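Local coordinates for putative SAM-dependent O-methyltranferase (Podospora anserina, PDB 4YMH), which binds S-adenosylmethionine and probably transfers its methyl group to a hydroxyl oxygen of a substrate, as expected of a cation-dependent O-methyltransferase, at residues H25-A30 with W56-A61; S50-S55 with P223-V228; V154-I157 with G161-S164; F175-T180 with P187-H192; Q230-W233 with A237-A240. All coordinates share one frame; numbering follows the deposited sequence.

Contact 1: residues H25-A30 with W56-A61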
# COMPACT_ATOMS: atom_id res chain seq x y z
N HIS A 25 2.31 7.77 -12.37
CA HIS A 25 3.19 7.58 -13.51
C HIS A 25 2.91 6.23 -14.14
O HIS A 25 2.70 5.24 -13.44
CB HIS A 25 4.65 7.74 -13.11
CG HIS A 25 5.02 9.17 -12.89
ND1 HIS A 25 5.22 9.71 -11.64
CD2 HIS A 25 5.15 10.20 -13.77
CE1 HIS A 25 5.48 11.00 -11.76
NE2 HIS A 25 5.45 11.32 -13.04
N GLY A 26 2.87 6.20 -15.47
CA GLY A 26 2.51 4.99 -16.18
C GLY A 26 3.66 4.02 -16.35
O GLY A 26 4.81 4.33 -16.08
N ILE A 27 3.35 2.82 -16.81
CA ILE A 27 4.38 1.84 -17.10
C ILE A 27 5.01 2.17 -18.44
O ILE A 27 4.38 2.85 -19.27
CB ILE A 27 3.82 0.40 -17.08
CG1 ILE A 27 2.65 0.27 -18.05
CG2 ILE A 27 3.36 0.03 -15.66
CD1 ILE A 27 2.20 -1.14 -18.25
N PRO A 28 6.25 1.73 -18.67
CA PRO A 28 6.93 2.03 -19.94
C PRO A 28 6.17 1.51 -21.15
O PRO A 28 5.41 0.55 -21.03
CB PRO A 28 8.27 1.31 -19.81
CG PRO A 28 8.51 1.20 -18.35
CD PRO A 28 7.14 1.01 -17.73
N ASP A 29 6.38 2.13 -22.31
CA ASP A 29 5.66 1.75 -23.53
C ASP A 29 5.79 0.26 -23.86
O ASP A 29 4.82 -0.39 -24.26
CB ASP A 29 6.14 2.59 -24.71
CG ASP A 29 5.67 4.03 -24.63
OD1 ASP A 29 4.81 4.33 -23.78
OD2 ASP A 29 6.15 4.85 -25.43
N ALA A 30 7.00 -0.26 -23.69
CA ALA A 30 7.28 -1.65 -24.04
C ALA A 30 6.44 -2.59 -23.18
O ALA A 30 5.97 -3.63 -23.66
CB ALA A 30 8.76 -1.96 -23.86
N TRP A 56 2.56 0.25 -9.60
CA TRP A 56 2.83 0.01 -8.18
C TRP A 56 4.09 -0.85 -7.99
O TRP A 56 4.91 -0.58 -7.11
CB TRP A 56 1.62 -0.66 -7.53
CG TRP A 56 1.88 -1.29 -6.20
CD1 TRP A 56 2.14 -0.65 -5.02
CD2 TRP A 56 1.86 -2.68 -5.90
NE1 TRP A 56 2.29 -1.56 -4.00
CE2 TRP A 56 2.12 -2.82 -4.52
CE3 TRP A 56 1.63 -3.84 -6.66
CZ2 TRP A 56 2.18 -4.06 -3.89
CZ3 TRP A 56 1.69 -5.07 -6.03
CH2 TRP A 56 1.96 -5.17 -4.66
N MET A 57 4.24 -1.89 -8.80
CA MET A 57 5.40 -2.75 -8.70
C MET A 57 6.67 -1.97 -9.02
O MET A 57 7.67 -2.08 -8.30
CB MET A 57 5.25 -3.96 -9.64
CG MET A 57 4.11 -4.88 -9.24
SD MET A 57 3.93 -6.26 -10.39
CE MET A 57 3.25 -5.48 -11.80
N ILE A 58 6.64 -1.18 -10.10
CA ILE A 58 7.82 -0.42 -10.48
C ILE A 58 8.18 0.62 -9.41
O ILE A 58 9.35 0.78 -9.04
CB ILE A 58 7.61 0.27 -11.85
CG1 ILE A 58 7.46 -0.80 -12.94
CG2 ILE A 58 8.78 1.20 -12.15
CD1 ILE A 58 7.21 -0.25 -14.32
N PHE A 59 7.16 1.33 -8.91
CA PHE A 59 7.37 2.31 -7.84
C PHE A 59 8.00 1.65 -6.62
O PHE A 59 8.99 2.14 -6.06
CB PHE A 59 6.05 2.99 -7.46
CG PHE A 59 6.19 4.12 -6.44
CD1 PHE A 59 6.33 3.85 -5.09
CD2 PHE A 59 6.17 5.45 -6.86
CE1 PHE A 59 6.46 4.89 -4.16
CE2 PHE A 59 6.27 6.48 -5.94
CZ PHE A 59 6.44 6.21 -4.60
N THR A 60 7.41 0.54 -6.20
CA THR A 60 7.86 -0.19 -5.03
C THR A 60 9.32 -0.65 -5.18
O THR A 60 10.11 -0.54 -4.24
CB THR A 60 6.95 -1.41 -4.78
OG1 THR A 60 5.61 -0.94 -4.59
CG2 THR A 60 7.38 -2.17 -3.54
N ALA A 61 9.66 -1.16 -6.36
CA ALA A 61 11.05 -1.55 -6.63
C ALA A 61 12.02 -0.36 -6.63
O ALA A 61 13.14 -0.47 -6.12
CB ALA A 61 11.14 -2.29 -7.95
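The P28 ring, puckered rather than flat, meets I58 with its CD corner: I58 CD1 comes end-on to P28 CD at 3.6 Å. The flat aromatic rings of residues 56-61 serve other surfaces. The indole of W56 turns away from residues 25-30 and meets the ring of F225 with the planes at about 60°, while L220 of the second subunit packs against it; F59 touches Q230 of that subunit. The imidazole of H25 is also engaged across the interface, its ND1 bonded to the backbone N of V219 of the second subunit. I58 carries almost all of the helix side of the contact. With CG1 anti to the carbonyl carbon (chi1 -65°) and the chain extended beyond it, CD1 is carried out from helix 51-64 to P28 and I27. P28 is the N-cap residue of helix 29-41, and the contact thus sets the start of that helix against helix 51-64, which leads into strand 68-72 of the Rossmann-like methyltransferase fold. I27 crosses I58 at about a right angle and offers only its CG2 branch, 4.1 Å from I58 CD1; its longer branch leads away. Within helix 51-64, W56 O takes two bonds from opposite faces of its carbonyl plane, from T60 N at 2.9 Å and from T60 OG1 at 2.6 Å. Helix 78-86 flanks the contact, with E85 touching P28 and with S79, A82 and W83 packed around M57.

Contact 2: residues S50-S55 with P223-V228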
# COMPACT_ATOMS: atom_id res chain seq x y z
N SER A 50 -3.09 -5.74 -13.43
CA SER A 50 -3.50 -4.55 -14.17
C SER A 50 -2.33 -3.62 -14.47
O SER A 50 -1.22 -3.82 -13.98
CB SER A 50 -4.56 -3.78 -13.39
OG SER A 50 -3.95 -3.15 -12.27
N ARG A 51 -2.58 -2.58 -15.26
CA ARG A 51 -1.56 -1.56 -15.53
C ARG A 51 -1.20 -0.75 -14.27
O ARG A 51 -0.02 -0.45 -14.03
CB ARG A 51 -2.04 -0.61 -16.63
CG ARG A 51 -2.20 -1.28 -17.99
CD ARG A 51 -2.67 -0.29 -19.06
NE ARG A 51 -1.79 0.87 -19.19
CZ ARG A 51 -1.71 1.63 -20.28
NH1 ARG A 51 -2.44 1.35 -21.34
NH2 ARG A 51 -0.88 2.66 -20.30
N LEU A 52 -2.22 -0.41 -13.48
CA LEU A 52 -1.99 0.33 -12.24
C LEU A 52 -1.10 -0.50 -11.31
O LEU A 52 -0.16 0.03 -10.69
CB LEU A 52 -3.32 0.67 -11.56
CG LEU A 52 -3.24 1.48 -10.26
CD1 LEU A 52 -2.53 2.82 -10.51
CD2 LEU A 52 -4.64 1.71 -9.68
N GLN A 53 -1.36 -1.80 -11.23
CA GLN A 53 -0.53 -2.67 -10.41
C GLN A 53 0.89 -2.69 -10.93
O GLN A 53 1.84 -2.77 -10.14
CB GLN A 53 -1.07 -4.11 -10.37
CG GLN A 53 -2.31 -4.29 -9.53
CD GLN A 53 -2.78 -5.73 -9.53
OE1 GLN A 53 -3.66 -6.10 -10.30
NE2 GLN A 53 -2.19 -6.55 -8.66
N GLY A 54 1.05 -2.62 -12.25
CA GLY A 54 2.37 -2.48 -12.83
C GLY A 54 3.12 -1.24 -12.35
O GLY A 54 4.29 -1.29 -11.97
N SER A 55 2.42 -0.11 -12.37
CA SER A 55 3.01 1.13 -11.82
C SER A 55 3.39 0.96 -10.36
O SER A 55 4.43 1.44 -9.92
CB SER A 55 2.04 2.29 -11.99
OG SER A 55 1.82 2.54 -13.37
N PRO A 223 -6.12 -3.61 2.06
CA PRO A 223 -7.31 -3.70 1.20
C PRO A 223 -7.12 -2.87 -0.07
O PRO A 223 -7.82 -1.88 -0.30
CB PRO A 223 -8.43 -3.14 2.08
CG PRO A 223 -7.72 -2.11 2.94
CD PRO A 223 -6.32 -2.67 3.18
N VAL A 224 -6.15 -3.29 -0.88
CA VAL A 224 -5.86 -2.63 -2.15
C VAL A 224 -5.85 -3.72 -3.24
O VAL A 224 -5.51 -4.86 -2.97
CB VAL A 224 -4.50 -1.87 -2.08
CG1 VAL A 224 -3.32 -2.83 -2.06
CG2 VAL A 224 -4.36 -0.80 -3.19
N PHE A 225 -6.22 -3.35 -4.47
CA PHE A 225 -6.29 -4.30 -5.58
C PHE A 225 -7.18 -5.48 -5.19
O PHE A 225 -8.30 -5.27 -4.72
CB PHE A 225 -4.87 -4.74 -5.99
CG PHE A 225 -3.96 -3.58 -6.35
CD1 PHE A 225 -4.39 -2.59 -7.22
CD2 PHE A 225 -2.68 -3.47 -5.82
CE1 PHE A 225 -3.57 -1.53 -7.57
CE2 PHE A 225 -1.86 -2.40 -6.17
CZ PHE A 225 -2.31 -1.43 -7.04
N ASP A 226 -6.70 -6.71 -5.34
CA ASP A 226 -7.51 -7.89 -4.97
C ASP A 226 -7.05 -8.42 -3.61
O ASP A 226 -7.14 -9.60 -3.31
CB ASP A 226 -7.40 -8.97 -6.07
CG ASP A 226 -8.41 -10.12 -5.89
OD1 ASP A 226 -9.47 -9.92 -5.25
OD2 ASP A 226 -8.12 -11.22 -6.40
N GLY A 227 -6.56 -7.51 -2.76
CA GLY A 227 -6.07 -7.87 -1.44
C GLY A 227 -4.59 -8.18 -1.50
O GLY A 227 -4.17 -9.09 -2.20
N VAL A 228 -3.78 -7.42 -0.75
CA VAL A 228 -2.34 -7.65 -0.76
C VAL A 228 -1.83 -7.85 0.66
O VAL A 228 -1.92 -6.94 1.48
CB VAL A 228 -1.59 -6.47 -1.39
CG1 VAL A 228 -0.06 -6.69 -1.30
CG2 VAL A 228 -2.05 -6.27 -2.85
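Q53, on the first turn of helix 51-64, faces F225 in the type II' beta turn from V224 to G227, their CA atoms 7.7 Å apart and F225 at a positive phi of 55°. The ring of F225 is clasped on both faces. Q53 CG sits over its centre, 3.5 Å from the centroid and 8° off the normal, a CH-pi contact, and V224 CG2 lies over the opposite face. At the edge, L52 CD2 comes within 4.0 Å of F225 CE1. The Q53 amide continues past the ring, its plane inclined to it by only 26°, and turns back to the helix start: S50 N donates to Q53 OE1 at 3.2 Å from above the carbonyl plane, and Q53 N donates to S50 OG at 3.1 Å, a capping box. Were F225 an alanine, a gap would probably open beside L52 CD2 and Q53 CG would lose the face it rests on. S50 OG is also bonded to S4 OG of the second subunit. Q53 thus serves both an apolar face and the cap, which probably steadies the helix start beside S49, a residue that binds S-adenosylhomocysteine.

Contact 3: residues V154-I157 with G161-S164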
# COMPACT_ATOMS: atom_id res chain seq x y z
N VAL A 154 5.13 -19.50 2.06
CA VAL A 154 5.61 -18.56 3.06
C VAL A 154 6.37 -19.36 4.11
O VAL A 154 7.44 -18.94 4.58
CB VAL A 154 4.46 -17.73 3.70
CG1 VAL A 154 4.96 -16.99 4.94
CG2 VAL A 154 3.89 -16.74 2.69
N LYS A 155 5.87 -20.56 4.41
CA LYS A 155 6.53 -21.37 5.43
C LYS A 155 7.97 -21.66 4.99
O LYS A 155 8.93 -21.45 5.75
CB LYS A 155 5.76 -22.67 5.67
CG LYS A 155 6.34 -23.55 6.75
CD LYS A 155 5.59 -24.87 6.82
CE LYS A 155 6.31 -25.87 7.70
NZ LYS A 155 6.48 -25.30 9.05
N THR A 156 8.12 -22.09 3.73
CA THR A 156 9.43 -22.43 3.21
C THR A 156 10.30 -21.20 3.30
O THR A 156 11.43 -21.25 3.82
CB THR A 156 9.36 -22.95 1.76
OG1 THR A 156 8.73 -24.24 1.74
CG2 THR A 156 10.75 -23.09 1.14
N ILE A 157 9.72 -20.07 2.90
CA ILE A 157 10.48 -18.83 2.81
C ILE A 157 11.00 -18.47 4.19
O ILE A 157 12.18 -18.13 4.36
CB ILE A 157 9.62 -17.70 2.23
CG1 ILE A 157 9.47 -17.91 0.72
CG2 ILE A 157 10.23 -16.35 2.52
CD1 ILE A 157 8.36 -17.12 0.09
N GLY A 161 15.03 -19.01 5.58
CA GLY A 161 15.61 -17.68 5.58
C GLY A 161 15.83 -17.11 4.19
O GLY A 161 16.89 -16.53 3.92
N LEU A 162 14.84 -17.26 3.32
CA LEU A 162 14.93 -16.77 1.94
C LEU A 162 14.53 -15.31 1.86
O LEU A 162 14.75 -14.65 0.85
CB LEU A 162 14.06 -17.61 1.00
CG LEU A 162 14.55 -19.02 0.63
CD1 LEU A 162 13.45 -19.80 -0.09
CD2 LEU A 162 15.79 -18.93 -0.25
N LEU A 163 13.91 -14.83 2.92
CA LEU A 163 13.58 -13.41 3.08
C LEU A 163 14.69 -12.72 3.86
O LEU A 163 15.03 -13.16 4.95
CB LEU A 163 12.26 -13.24 3.82
CG LEU A 163 11.77 -11.79 3.90
CD1 LEU A 163 11.28 -11.32 2.54
CD2 LEU A 163 10.68 -11.65 4.98
N SER A 164 15.23 -11.63 3.32
CA SER A 164 16.27 -10.90 4.03
C SER A 164 15.72 -10.22 5.29
O SER A 164 14.50 -10.09 5.45
CB SER A 164 16.91 -9.84 3.12
OG SER A 164 15.97 -8.81 2.82
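I157 O receives the N-H of L162 at 3.0 Å, in the carbonyl plane and nearly straight at 164°, and this bond ties the last turn of helix 150-159 to the chain that leaves it. G161, with a positive phi of 61°, is the first residue out of the helix; together with two bonds back into the last turn it makes a Schellman motif. The tight part is round I157 CG2. Placed anti to the backbone N, this methyl comes within 3.9 Å of L163 CB and 4.3 Å of L162 CB. The pairing of I157 with L162 is the apolar contact that usually accompanies a Schellman end, and the L163 side chain extends it by crossing I157 obliquely. The loose side is at T156, whose CG2 only just approaches L162 CD1 at 4.4 Å. G161, at the helix exit, is partly exposed to solvent. L131 of helix 127-133 touches T156, I157 and L162. On the sheet side, I141 of strand 138-143 and I169 of strand 167-171 both pack on I157 and L163, V154 leans on F207 and L211 of helix 194-212, and the backbones of L162 and S164 bond to F138.

Contact 4: residues F175-T180 with P187-H192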
# COMPACT_ATOMS: atom_id res chain seq x y z
N PHE A 175 -7.77 -11.56 -1.38
CA PHE A 175 -9.21 -11.44 -1.16
C PHE A 175 -10.03 -12.44 -1.98
O PHE A 175 -11.20 -12.66 -1.68
CB PHE A 175 -9.71 -10.04 -1.52
CG PHE A 175 -9.38 -8.99 -0.48
CD1 PHE A 175 -8.90 -9.33 0.78
CD2 PHE A 175 -9.58 -7.65 -0.77
CE1 PHE A 175 -8.63 -8.35 1.72
CE2 PHE A 175 -9.30 -6.66 0.18
CZ PHE A 175 -8.83 -7.02 1.42
N ALA A 176 -9.44 -12.97 -3.04
CA ALA A 176 -10.16 -13.86 -3.97
C ALA A 176 -11.48 -13.22 -4.40
O ALA A 176 -12.55 -13.82 -4.27
CB ALA A 176 -10.41 -15.24 -3.32
N ARG A 177 -11.38 -11.96 -4.83
CA ARG A 177 -12.50 -11.15 -5.30
C ARG A 177 -13.48 -10.75 -4.20
O ARG A 177 -14.53 -10.16 -4.47
CB ARG A 177 -13.25 -11.89 -6.42
CG ARG A 177 -12.34 -12.37 -7.55
CD ARG A 177 -11.76 -11.21 -8.31
NE ARG A 177 -11.35 -11.60 -9.65
CZ ARG A 177 -10.09 -11.81 -10.04
NH1 ARG A 177 -9.09 -11.66 -9.18
NH2 ARG A 177 -9.84 -12.17 -11.30
N GLY A 178 -13.12 -11.05 -2.95
CA GLY A 178 -13.98 -10.81 -1.81
C GLY A 178 -14.39 -12.11 -1.16
O GLY A 178 -14.81 -12.14 -0.01
N LEU A 179 -14.23 -13.22 -1.87
CA LEU A 179 -14.77 -14.49 -1.37
C LEU A 179 -13.93 -15.10 -0.24
O LEU A 179 -14.42 -15.98 0.49
CB LEU A 179 -14.92 -15.49 -2.52
CG LEU A 179 -15.86 -15.04 -3.66
CD1 LEU A 179 -16.10 -16.20 -4.65
CD2 LEU A 179 -17.18 -14.51 -3.12
N THR A 180 -12.70 -14.63 -0.07
CA THR A 180 -11.91 -15.02 1.11
C THR A 180 -12.62 -14.61 2.39
O THR A 180 -12.61 -15.34 3.40
CB THR A 180 -10.49 -14.37 1.07
OG1 THR A 180 -9.75 -14.92 -0.02
CG2 THR A 180 -9.75 -14.63 2.37
N PRO A 187 -21.27 -10.31 -4.91
CA PRO A 187 -22.48 -10.69 -5.65
C PRO A 187 -22.39 -10.32 -7.13
O PRO A 187 -23.10 -10.93 -7.94
CB PRO A 187 -23.60 -9.91 -4.94
CG PRO A 187 -22.92 -8.80 -4.22
CD PRO A 187 -21.53 -9.29 -3.88
N TRP A 188 -21.52 -9.38 -7.47
CA TRP A 188 -21.30 -8.94 -8.86
C TRP A 188 -20.55 -9.98 -9.68
O TRP A 188 -20.56 -9.94 -10.91
CB TRP A 188 -20.50 -7.62 -8.88
CG TRP A 188 -19.21 -7.76 -8.13
CD1 TRP A 188 -19.01 -7.57 -6.79
CD2 TRP A 188 -17.93 -8.15 -8.67
NE1 TRP A 188 -17.69 -7.82 -6.46
CE2 TRP A 188 -17.02 -8.18 -7.60
CE3 TRP A 188 -17.48 -8.49 -9.95
CZ2 TRP A 188 -15.68 -8.51 -7.77
CZ3 TRP A 188 -16.16 -8.82 -10.12
CH2 TRP A 188 -15.27 -8.84 -9.04
N LEU A 189 -19.87 -10.90 -8.99
CA LEU A 189 -18.95 -11.82 -9.66
C LEU A 189 -19.64 -12.74 -10.66
O LEU A 189 -20.73 -13.24 -10.40
CB LEU A 189 -18.19 -12.65 -8.62
CG LEU A 189 -17.02 -13.48 -9.15
CD1 LEU A 189 -15.94 -12.57 -9.74
CD2 LEU A 189 -16.44 -14.33 -8.04
N ASN A 190 -19.01 -12.94 -11.81
CA ASN A 190 -19.49 -13.87 -12.82
C ASN A 190 -19.69 -15.27 -12.23
O ASN A 190 -18.77 -15.85 -11.67
CB ASN A 190 -18.50 -13.90 -13.99
CG ASN A 190 -18.87 -14.90 -15.07
OD1 ASN A 190 -20.00 -15.37 -15.15
ND2 ASN A 190 -17.90 -15.21 -15.93
N ASP A 191 -20.89 -15.82 -12.36
CA ASP A 191 -21.19 -17.12 -11.75
C ASP A 191 -20.30 -18.25 -12.26
O ASP A 191 -20.04 -19.21 -11.55
CB ASP A 191 -22.66 -17.49 -11.97
CG ASP A 191 -23.61 -16.73 -11.06
OD1 ASP A 191 -23.18 -16.34 -9.94
OD2 ASP A 191 -24.77 -16.51 -11.47
N HIS A 192 -19.81 -18.12 -13.49
CA HIS A 192 -19.01 -19.17 -14.12
C HIS A 192 -17.64 -19.37 -13.45
O HIS A 192 -17.06 -20.46 -13.54
CB HIS A 192 -18.81 -18.86 -15.60
CG HIS A 192 -20.06 -18.99 -16.41
ND1 HIS A 192 -20.10 -18.71 -17.76
CD2 HIS A 192 -21.31 -19.37 -16.06
CE1 HIS A 192 -21.32 -18.92 -18.21
NE2 HIS A 192 -22.07 -19.32 -17.20
O HOH W 1 -15.92 -7.75 -4.47
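W188 and R177 meet where R177 O approaches the indole obliquely, 3.9 Å from W188 CZ2, and W188 CH2 is 4.3 Å from R177 CD. The indole reaches this place because W188 CG stands between the backbone N and the carbonyl carbon (chi1 56°), which folds the ring back toward residues 175-180. A water in the ring plane completes the meeting, accepting from W188 NE1 at 2.7 Å and lying 2.8 Å from R177 O, to which it can donate. R177 folds at chi2 and passes L189, its CG 4.2 Å from L189 CD1. Its guanidinium group is used elsewhere, NH1 forming a salt bridge with D226 OD2. Two leucines also meet at a slant, L179 CD1 being 3.9 Å from L189 CD2; the CB of L189 is directed toward residues 175-180. The tight backbone that presents R177 and L179 is pinned at F175 O, which accepts from G178 N and T180 N on opposite faces of its plane. Both segments belong to the long excursion between strand 167-171 and helix 194-212. W197 of that helix packs on R177 and L179, N198 also touches L179, R194 forms a salt bridge with D191, and P7 of the second subunit lies against W188.

Contact 5: residues Q230-W233 with A237-A240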
# COMPACT_ATOMS: atom_id res chain seq x y z
N GLN A 230 1.09 -7.98 3.16
CA GLN A 230 2.49 -7.60 3.39
C GLN A 230 3.02 -8.37 4.58
O GLN A 230 2.38 -8.40 5.64
CB GLN A 230 2.62 -6.09 3.66
CG GLN A 230 2.08 -5.22 2.53
CD GLN A 230 2.26 -3.74 2.76
OE1 GLN A 230 2.70 -3.31 3.83
NE2 GLN A 230 1.95 -2.94 1.75
N ILE A 231 4.18 -8.99 4.42
CA ILE A 231 4.77 -9.78 5.49
C ILE A 231 6.20 -9.31 5.72
O ILE A 231 6.96 -9.18 4.76
CB ILE A 231 4.76 -11.28 5.18
CG1 ILE A 231 3.34 -11.77 4.86
CG2 ILE A 231 5.36 -12.07 6.33
CD1 ILE A 231 3.28 -13.23 4.37
N ARG A 232 6.57 -9.07 6.98
CA ARG A 232 7.97 -8.75 7.28
C ARG A 232 8.40 -9.55 8.49
O ARG A 232 7.57 -10.03 9.25
CB ARG A 232 8.17 -7.25 7.54
CG ARG A 232 7.47 -6.73 8.78
CD ARG A 232 7.70 -5.22 9.04
NE ARG A 232 9.08 -4.93 9.44
CZ ARG A 232 9.50 -4.86 10.71
NH1 ARG A 232 8.66 -5.06 11.72
NH2 ARG A 232 10.78 -4.60 10.96
N TRP A 233 9.70 -9.70 8.70
CA TRP A 233 10.17 -10.22 9.98
C TRP A 233 9.80 -9.23 11.08
O TRP A 233 9.95 -8.02 10.89
CB TRP A 233 11.69 -10.43 9.99
CG TRP A 233 12.25 -11.41 9.01
CD1 TRP A 233 12.95 -11.12 7.87
CD2 TRP A 233 12.19 -12.84 9.09
NE1 TRP A 233 13.33 -12.28 7.24
CE2 TRP A 233 12.88 -13.35 7.97
CE3 TRP A 233 11.63 -13.74 10.00
CZ2 TRP A 233 13.01 -14.72 7.73
CZ3 TRP A 233 11.76 -15.11 9.76
CH2 TRP A 233 12.45 -15.58 8.64
N ALA A 237 12.79 -10.82 15.37
CA ALA A 237 12.93 -12.11 14.69
C ALA A 237 13.97 -12.06 13.57
O ALA A 237 14.33 -13.09 12.99
CB ALA A 237 11.58 -12.56 14.13
N GLN A 238 14.43 -10.85 13.24
CA GLN A 238 15.47 -10.69 12.23
C GLN A 238 16.75 -11.37 12.71
O GLN A 238 17.09 -11.32 13.90
CB GLN A 238 15.73 -9.20 11.95
CG GLN A 238 14.52 -8.49 11.37
CD GLN A 238 14.73 -6.99 11.22
OE1 GLN A 238 15.76 -6.44 11.63
NE2 GLN A 238 13.74 -6.31 10.65
N ARG A 239 17.45 -12.01 11.78
CA ARG A 239 18.63 -12.78 12.13
C ARG A 239 19.81 -12.34 11.26
O ARG A 239 19.62 -11.68 10.24
CB ARG A 239 18.35 -14.29 11.97
CG ARG A 239 17.39 -14.86 13.04
CD ARG A 239 17.98 -14.63 14.43
NE ARG A 239 17.19 -15.16 15.53
CZ ARG A 239 16.35 -14.43 16.25
NH1 ARG A 239 16.19 -13.14 15.97
NH2 ARG A 239 15.67 -14.98 17.25
N ALA A 240 21.02 -12.68 11.70
CA ALA A 240 22.23 -12.28 10.97
C ALA A 240 22.66 -13.36 9.98
O ALA A 240 21.83 -14.00 9.33
CB ALA A 240 23.36 -11.98 11.95
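W233 and Q238 touch through their aliphatic roots, W233 CB lying 3.7 Å from Q238 CG. The indole continues the contact at A237, whose CB is 4.3 Å and whose O is 4.1 Å from W233 CE3. The end of Q238 swings over to R232: an extended chain brings its NE2 within 3.4 Å of R232 NH2, with amide and guanidinium planes 76° apart. Two donors meet there, so this is proximity without a bond. The polar ends find their mates in the next shell. R232 is gripped by two acids, D235 through NH2 and D218 of strand 217-222 through NH1, which would probably more than offset its charge. W233 NE1 bonds to the carbonyl of L163, which helps fix the rotation of the indole, while L158 and R216 pack against it. R239 NH1 donates to Q238 O at 2.9 Å from above the carbonyl plane and also bonds to G236 O, a local bend of the tail. The whole lies at the end of strand 228-233, the antiparallel strand inserted between 167-171 and 217-222, which gives the 3-2-1-4-5-7-6 order that marks class I methyltransferases.

How the contacts relate
Contacts 1, 2 and 3 are buried, 4 and 5 partly open. Contacts 1 and 2 share helix 51-64 and meet through H25 and S55 and through the rings of W56 and F225; contact 1 is purely aliphatic, contact 2 adds a CH-pi face and a capping box near the cofactor. Contact 4 joins contact 2 by the salt bridge of R177 with D226 and relies on a water besides apolar touches. Contacts 3 and 5 lie on the same side of the chain's centre, linked by W233 and L163; contact 3 combines a helix-end backbone bond with aliphatic packing, contact 5 sets tail side chains against the end of strand 228-233. All but contact 3 touch the second subunit.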